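Local coordinates for DUF1611 domain-containing protein (Anabaena variabilis, PDB 2OBN) that is of unknown function but combines a Rossmann-like domain with a P-loop domain of the nucleotide-binding type, consistent with binding a nucleotide or phosphate-bearing ligand, at residues Met167-Glu172 with Gln256-His261; Tyr314-Ala319 with Val335-Asp340. The protein carries 2 engineered substitutions. All coordinates share one frame; numbering follows the deposited sequence.

Interaction 1 of 2, residues Met167-Glu172 with Gln256-His261; sequences MSTSLE and QLVLVH. With PO4 (phosphate ion), chain G.
Thr-169, in the first turn of helix 166-179, lies over Val-258 and Val-260 of strand 256-262; the closest backbone approach is 7.7 Å, between the CA atoms of Thr-169 and Val-260. The alternation of the strand turns both valines toward the helix and Leu-259 away; its side chain touches Val-282 and Ile-283 of helix 279-291. Thr-169 carries the helix side with its two branches. Its methyl, anti to the backbone N, crosses Val-258 obliquely, with CG2 4.1 Å from Val-258 CG1. The Thr-169 and Val-260 side chains pass each other in opposite directions, Thr-169 OG1 standing 3.9 Å from Val-260 CG2 and 4.0 Å from Val-260 CG1. That hydroxyl is buried among methyls, but is hydrogen-bonded to Gly-165 O, just before the helix. Ala-305 and Thr-157, on the flanking strands, also touch Thr-169. At the helix start, Met-167 (selenomethionine) gives its backbone N-H to phosphate O2, 2.9 Å from N at 149°. The phosphate, probably from the crystallisation liquor, is also held by Lys-166 NZ and by the backbone N atoms of Ile-164 and Gly-165. Anion-binding loop, helix start and parallel sheet beneath together make the P-loop arrangement of nucleotide-binding folds.

Interaction 2 of 2, residues Tyr314-Ala319 with Val335-Asp340; sequences YAAKEA and VRFGAD
Arg-336 and Phe-337 reach toward Ala-316 and Lys-317 along different paths from adjacent CA atoms. Arg-336 sets CG anti to its backbone N (chi1 -169°) and continues extended to NE, whereas Phe-337 turns CG anti to its own carbonyl carbon (chi1 -55°). The two side chains thereby run together: Arg-336 CG sits 3.7 Å above the plane of the Phe-337 ring, over its centre, and the guanidinium goes on to helix 313-327. There the methyl of Ala-316 serves both groups. It lies over one face of the guanidinium, with CB 3.5 Å from Arg-336 NH1, and meets the phenyl ring at its edge, near the ring plane, with CB 4.1 Å from Phe-337 CZ. The aliphatic part of the Lys-317 chain runs at a slant past the ring, CE being 3.9 Å from Phe-337 CE1 and CG 4.0 Å from Phe-337 CZ. Its NZ forms a long, weak ion pair with Glu-313. Ile-320, one turn further along the helix, also touches Phe-337. Replacing Phe-337 with an alanine would probably open a gap beside Ala-316 and leave the Lys-317 methylenes and Arg-336 CG without the ring they lie against. No hydrogen bond joins 314-319 to 335-340. Arg-336 NH1 is instead hydrogen-bonded to Leu-311 O and Thr-308 OG1, both from the chain that leads into helix 313-327. The chemistry is thus divided: van der Waals contacts join the segments, between carbons at the Phe-337 ring and between a methyl and the guanidinium face at Arg-336, while the polar end of Arg-336 is held in place by those oxygens.

Both interactions belong to the P-loop domain and follow one another along the chain, interaction 1 closing before interaction 2 opens; their centres are 14 Å apart. Interaction 1 is buried and interaction 2 partly buried; the centre of interaction 1 lies about 10 Å, and that of interaction 2 about 21 Å, from the centre of the chain. They meet through helix 166-179: Ser-168 CB lies 4.0 Å from Val-335 CG2, and Glu-172 O lies 3.7 Å from Ala-339 CB. Strands 256-262 and 301-307 are neighbours in the parallel sheet, and the chain after 301-307 leads to helix 313-327. The helix following the phosphate-binding loop thus packs on the sheet and also touches segment 335-340, near the C-terminal end.

Interaction 1 of 2, residues Met167-Glu172 with Gln256-His261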
loop_
_atom_site.group_PDB
_atom_site.type_symbol
_atom_site.label_atom_id
_atom_site.label_comp_id
_atom_site.label_asym_id
_atom_site.label_seq_id
_atom_site.Cartn_x
_atom_site.Cartn_y
_atom_site.Cartn_z
HETATM N N MSE B 167 -14.738 -8.131 8.805
HETATM C CA MSE B 167 -15.912 -7.405 8.311
HETATM C C MSE B 167 -17.130 -7.748 9.147
HETATM O O MSE B 167 -17.900 -6.861 9.530
HETATM C CB MSE B 167 -16.210 -7.720 6.848
HETATM C CG MSE B 167 -17.232 -6.759 6.247
HETATM SE SE MSE B 167 -17.759 -7.168 4.419
HETATM C CE MSE B 167 -18.858 -8.625 4.831
ATOM N N SER B 168 -17.313 -9.033 9.405
ATOM C CA SER B 168 -18.391 -9.494 10.261
ATOM C C SER B 168 -18.392 -8.783 11.617
ATOM O O SER B 168 -19.445 -8.351 12.092
ATOM C CB SER B 168 -18.286 -11.007 10.464
ATOM O OG SER B 168 -18.412 -11.654 9.219
ATOM N N THR B 169 -17.206 -8.674 12.219
ATOM C CA THR B 169 -17.010 -8.008 13.506
ATOM C C THR B 169 -17.346 -6.519 13.455
ATOM O O THR B 169 -18.012 -5.988 14.357
ATOM C CB THR B 169 -15.555 -8.190 13.958
ATOM O OG1 THR B 169 -15.281 -9.584 14.067
ATOM C CG2 THR B 169 -15.287 -7.555 15.293
ATOM N N SER B 170 -16.888 -5.839 12.409
ATOM C CA SER B 170 -17.180 -4.408 12.257
ATOM C C SER B 170 -18.676 -4.203 12.107
ATOM O O SER B 170 -19.226 -3.278 12.675
ATOM C CB SER B 170 -16.460 -3.808 11.039
ATOM O OG SER B 170 -15.063 -3.799 11.207
ATOM N N LEU B 171 -19.325 -5.082 11.344
ATOM C CA LEU B 171 -20.763 -5.004 11.134
ATOM C C LEU B 171 -21.544 -5.290 12.417
ATOM O O LEU B 171 -22.453 -4.540 12.766
ATOM C CB LEU B 171 -21.205 -5.981 10.034
ATOM C CG LEU B 171 -20.894 -5.640 8.574
ATOM C CD1 LEU B 171 -21.244 -6.828 7.673
ATOM C CD2 LEU B 171 -21.630 -4.388 8.135
ATOM N N GLU B 172 -21.208 -6.375 13.103
ATOM C CA GLU B 172 -21.872 -6.700 14.365
ATOM C C GLU B 172 -21.680 -5.573 15.374
ATOM O O GLU B 172 -22.616 -5.249 16.097
ATOM C CB GLU B 172 -21.355 -8.019 14.962
ATOM C CG GLU B 172 -21.666 -9.295 14.143
ATOM C CD GLU B 172 -23.133 -9.721 14.166
ATOM O OE1 GLU B 172 -23.955 -9.010 14.769
ATOM O OE2 GLU B 172 -23.463 -10.776 13.569
ATOM N N GLN B 256 -9.719 3.259 18.830
ATOM C CA GLN B 256 -9.623 1.908 19.409
ATOM C C GLN B 256 -9.468 0.864 18.303
ATOM O O GLN B 256 -9.935 1.058 17.174
ATOM C CB GLN B 256 -10.874 1.521 20.220
ATOM C CG GLN B 256 -11.194 2.354 21.467
ATOM C CD GLN B 256 -11.794 3.711 21.163
ATOM O OE1 GLN B 256 -12.417 3.913 20.119
ATOM N NE2 GLN B 256 -11.599 4.661 22.075
ATOM N N LEU B 257 -8.804 -0.237 18.643
ATOM C CA LEU B 257 -8.633 -1.363 17.743
ATOM C C LEU B 257 -9.310 -2.572 18.367
ATOM O O LEU B 257 -9.343 -2.696 19.589
ATOM C CB LEU B 257 -7.149 -1.691 17.546
ATOM C CG LEU B 257 -6.270 -0.586 16.934
ATOM C CD1 LEU B 257 -4.793 -0.976 16.970
ATOM C CD2 LEU B 257 -6.701 -0.226 15.517
ATOM N N VAL B 258 -9.871 -3.436 17.525
ATOM C CA VAL B 258 -10.434 -4.715 17.955
ATOM C C VAL B 258 -9.691 -5.767 17.137
ATOM O O VAL B 258 -9.678 -5.717 15.893
ATOM C CB VAL B 258 -11.959 -4.800 17.712
ATOM C CG1 VAL B 258 -12.484 -6.205 17.995
ATOM C CG2 VAL B 258 -12.687 -3.773 18.567
ATOM N N LEU B 259 -9.017 -6.678 17.824
ATOM C CA LEU B 259 -8.230 -7.707 17.162
ATOM C C LEU B 259 -9.083 -8.952 16.899
ATOM O O LEU B 259 -9.655 -9.506 17.818
ATOM C CB LEU B 259 -6.996 -8.063 18.014
ATOM C CG LEU B 259 -6.049 -9.165 17.500
ATOM C CD1 LEU B 259 -5.522 -8.850 16.107
ATOM C CD2 LEU B 259 -4.892 -9.379 18.461
ATOM N N VAL B 260 -9.153 -9.381 15.643
ATOM C CA VAL B 260 -9.914 -10.563 15.274
ATOM C C VAL B 260 -8.932 -11.736 15.115
ATOM O O VAL B 260 -7.808 -11.564 14.642
ATOM C CB VAL B 260 -10.739 -10.330 13.989
ATOM C CG1 VAL B 260 -11.743 -11.483 13.743
ATOM C CG2 VAL B 260 -11.474 -8.989 14.073
ATOM N N HIS B 261 -9.354 -12.920 15.547
ATOM C CA HIS B 261 -8.519 -14.100 15.470
ATOM C C HIS B 261 -9.347 -15.375 15.465
ATOM O O HIS B 261 -10.335 -15.473 16.174
ATOM C CB HIS B 261 -7.543 -14.084 16.636
ATOM C CG HIS B 261 -6.764 -15.352 16.806
ATOM N ND1 HIS B 261 -5.744 -15.731 15.957
ATOM C CD2 HIS B 261 -6.828 -16.304 17.764
ATOM C CE1 HIS B 261 -5.223 -16.867 16.382
ATOM N NE2 HIS B 261 -5.872 -17.240 17.472
HETATM P P PO4 G . -12.309 -10.741 6.672
HETATM O O1 PO4 G . -11.570 -10.804 5.349
HETATM O O2 PO4 G . -13.012 -9.395 6.789
HETATM O O3 PO4 G . -13.376 -11.789 6.727
HETATM O O4 PO4 G . -11.380 -10.914 7.838
#

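Interaction 2 of 2, residues Tyr314-Ala319 with Val335-Asp340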
loop_
_atom_site.group_PDB
_atom_site.type_symbol
_atom_site.label_atom_id
_atom_site.label_comp_id
_atom_site.label_asym_id
_atom_site.label_seq_id
_atom_site.Cartn_x
_atom_site.Cartn_y
_atom_site.Cartn_z
ATOM N N TYR B 314 -19.472 -25.415 23.767
ATOM C CA TYR B 314 -18.692 -25.647 24.983
ATOM C C TYR B 314 -17.222 -25.308 24.758
ATOM O O TYR B 314 -16.581 -24.696 25.614
ATOM C CB TYR B 314 -18.836 -27.109 25.408
ATOM C CG TYR B 314 -18.223 -27.465 26.743
ATOM C CD1 TYR B 314 -16.885 -27.828 26.840
ATOM C CD2 TYR B 314 -18.996 -27.486 27.903
ATOM C CE1 TYR B 314 -16.320 -28.176 28.055
ATOM C CE2 TYR B 314 -18.445 -27.842 29.133
ATOM C CZ TYR B 314 -17.098 -28.185 29.201
ATOM O OH TYR B 314 -16.526 -28.551 30.412
ATOM N N ALA B 315 -16.698 -25.721 23.609
ATOM C CA ALA B 315 -15.320 -25.448 23.249
ATOM C C ALA B 315 -15.122 -23.968 22.936
ATOM O O ALA B 315 -14.067 -23.398 23.253
ATOM C CB ALA B 315 -14.910 -26.315 22.052
ATOM N N ALA B 316 -16.129 -23.358 22.305
ATOM C CA ALA B 316 -16.095 -21.929 21.960
ATOM C C ALA B 316 -15.953 -21.097 23.211
ATOM O O ALA B 316 -15.149 -20.177 23.257
ATOM C CB ALA B 316 -17.359 -21.510 21.211
ATOM N N LYS B 317 -16.751 -21.435 24.221
ATOM C CA LYS B 317 -16.707 -20.745 25.505
ATOM C C LYS B 317 -15.363 -20.948 26.200
ATOM O O LYS B 317 -14.810 -20.001 26.739
ATOM C CB LYS B 317 -17.899 -21.151 26.375
ATOM C CG LYS B 317 -19.223 -20.569 25.864
ATOM C CD LYS B 317 -20.403 -21.027 26.696
ATOM C CE LYS B 317 -21.726 -20.430 26.196
ATOM N NZ LYS B 317 -22.881 -20.941 27.014
ATOM N N GLU B 318 -14.828 -22.169 26.165
ATOM C CA GLU B 318 -13.489 -22.418 26.726
ATOM C C GLU B 318 -12.429 -21.591 25.994
ATOM O O GLU B 318 -11.558 -20.984 26.620
ATOM C CB GLU B 318 -13.104 -23.891 26.663
ATOM C CG GLU B 318 -13.742 -24.715 27.726
ATOM C CD GLU B 318 -13.189 -26.132 27.802
ATOM O OE1 GLU B 318 -12.620 -26.632 26.797
ATOM O OE2 GLU B 318 -13.334 -26.743 28.885
ATOM N N ALA B 319 -12.504 -21.569 24.672
ATOM C CA ALA B 319 -11.538 -20.801 23.878
ATOM C C ALA B 319 -11.587 -19.308 24.261
ATOM O O ALA B 319 -10.552 -18.669 24.416
ATOM C CB ALA B 319 -11.786 -21.010 22.394
ATOM N N VAL B 335 -20.289 -12.738 16.510
ATOM C CA VAL B 335 -21.271 -13.301 15.595
ATOM C C VAL B 335 -22.102 -14.310 16.373
ATOM O O VAL B 335 -23.335 -14.305 16.332
ATOM C CB VAL B 335 -20.565 -13.995 14.398
ATOM C CG1 VAL B 335 -21.541 -14.815 13.548
ATOM C CG2 VAL B 335 -19.837 -12.956 13.543
ATOM N N ARG B 336 -21.399 -15.145 17.126
ATOM C CA ARG B 336 -22.018 -16.237 17.871
ATOM C C ARG B 336 -22.743 -15.849 19.152
ATOM O O ARG B 336 -23.823 -16.381 19.434
ATOM C CB ARG B 336 -20.932 -17.257 18.197
ATOM C CG ARG B 336 -21.411 -18.563 18.733
ATOM C CD ARG B 336 -20.305 -19.587 18.592
ATOM N NE ARG B 336 -20.814 -20.944 18.720
ATOM C CZ ARG B 336 -20.110 -22.042 18.469
ATOM N NH1 ARG B 336 -18.836 -21.966 18.073
ATOM N NH2 ARG B 336 -20.690 -23.223 18.617
ATOM N N PHE B 337 -22.151 -14.943 19.927
ATOM C CA PHE B 337 -22.710 -14.568 21.224
ATOM C C PHE B 337 -23.123 -13.106 21.391
ATOM O O PHE B 337 -23.621 -12.737 22.454
ATOM C CB PHE B 337 -21.718 -14.931 22.329
ATOM C CG PHE B 337 -21.298 -16.369 22.321
ATOM C CD1 PHE B 337 -22.192 -17.372 22.693
ATOM C CD2 PHE B 337 -19.999 -16.730 21.977
ATOM C CE1 PHE B 337 -21.806 -18.706 22.701
ATOM C CE2 PHE B 337 -19.598 -18.074 21.985
ATOM C CZ PHE B 337 -20.503 -19.059 22.351
ATOM N N GLY B 338 -22.938 -12.276 20.365
ATOM C CA GLY B 338 -23.277 -10.855 20.444
ATOM C C GLY B 338 -22.049 -9.971 20.621
ATOM O O GLY B 338 -21.027 -10.398 21.147
ATOM N N ALA B 339 -22.171 -8.708 20.224
ATOM C CA ALA B 339 -21.049 -7.782 20.260
ATOM C C ALA B 339 -20.948 -6.881 21.490
ATOM O O ALA B 339 -19.963 -6.139 21.602
ATOM C CB ALA B 339 -21.084 -6.918 19.005
ATOM N N ASP B 340 -21.926 -6.922 22.402
ATOM C CA ASP B 340 -21.938 -5.967 23.542
ATOM C C ASP B 340 -20.683 -5.967 24.417
ATOM O O ASP B 340 -20.240 -4.911 24.871
ATOM C CB ASP B 340 -23.202 -6.132 24.409
ATOM C CG ASP B 340 -24.456 -5.506 23.774
ATOM O OD1 ASP B 340 -24.350 -4.584 22.943
ATOM O OD2 ASP B 340 -25.563 -5.927 24.133
#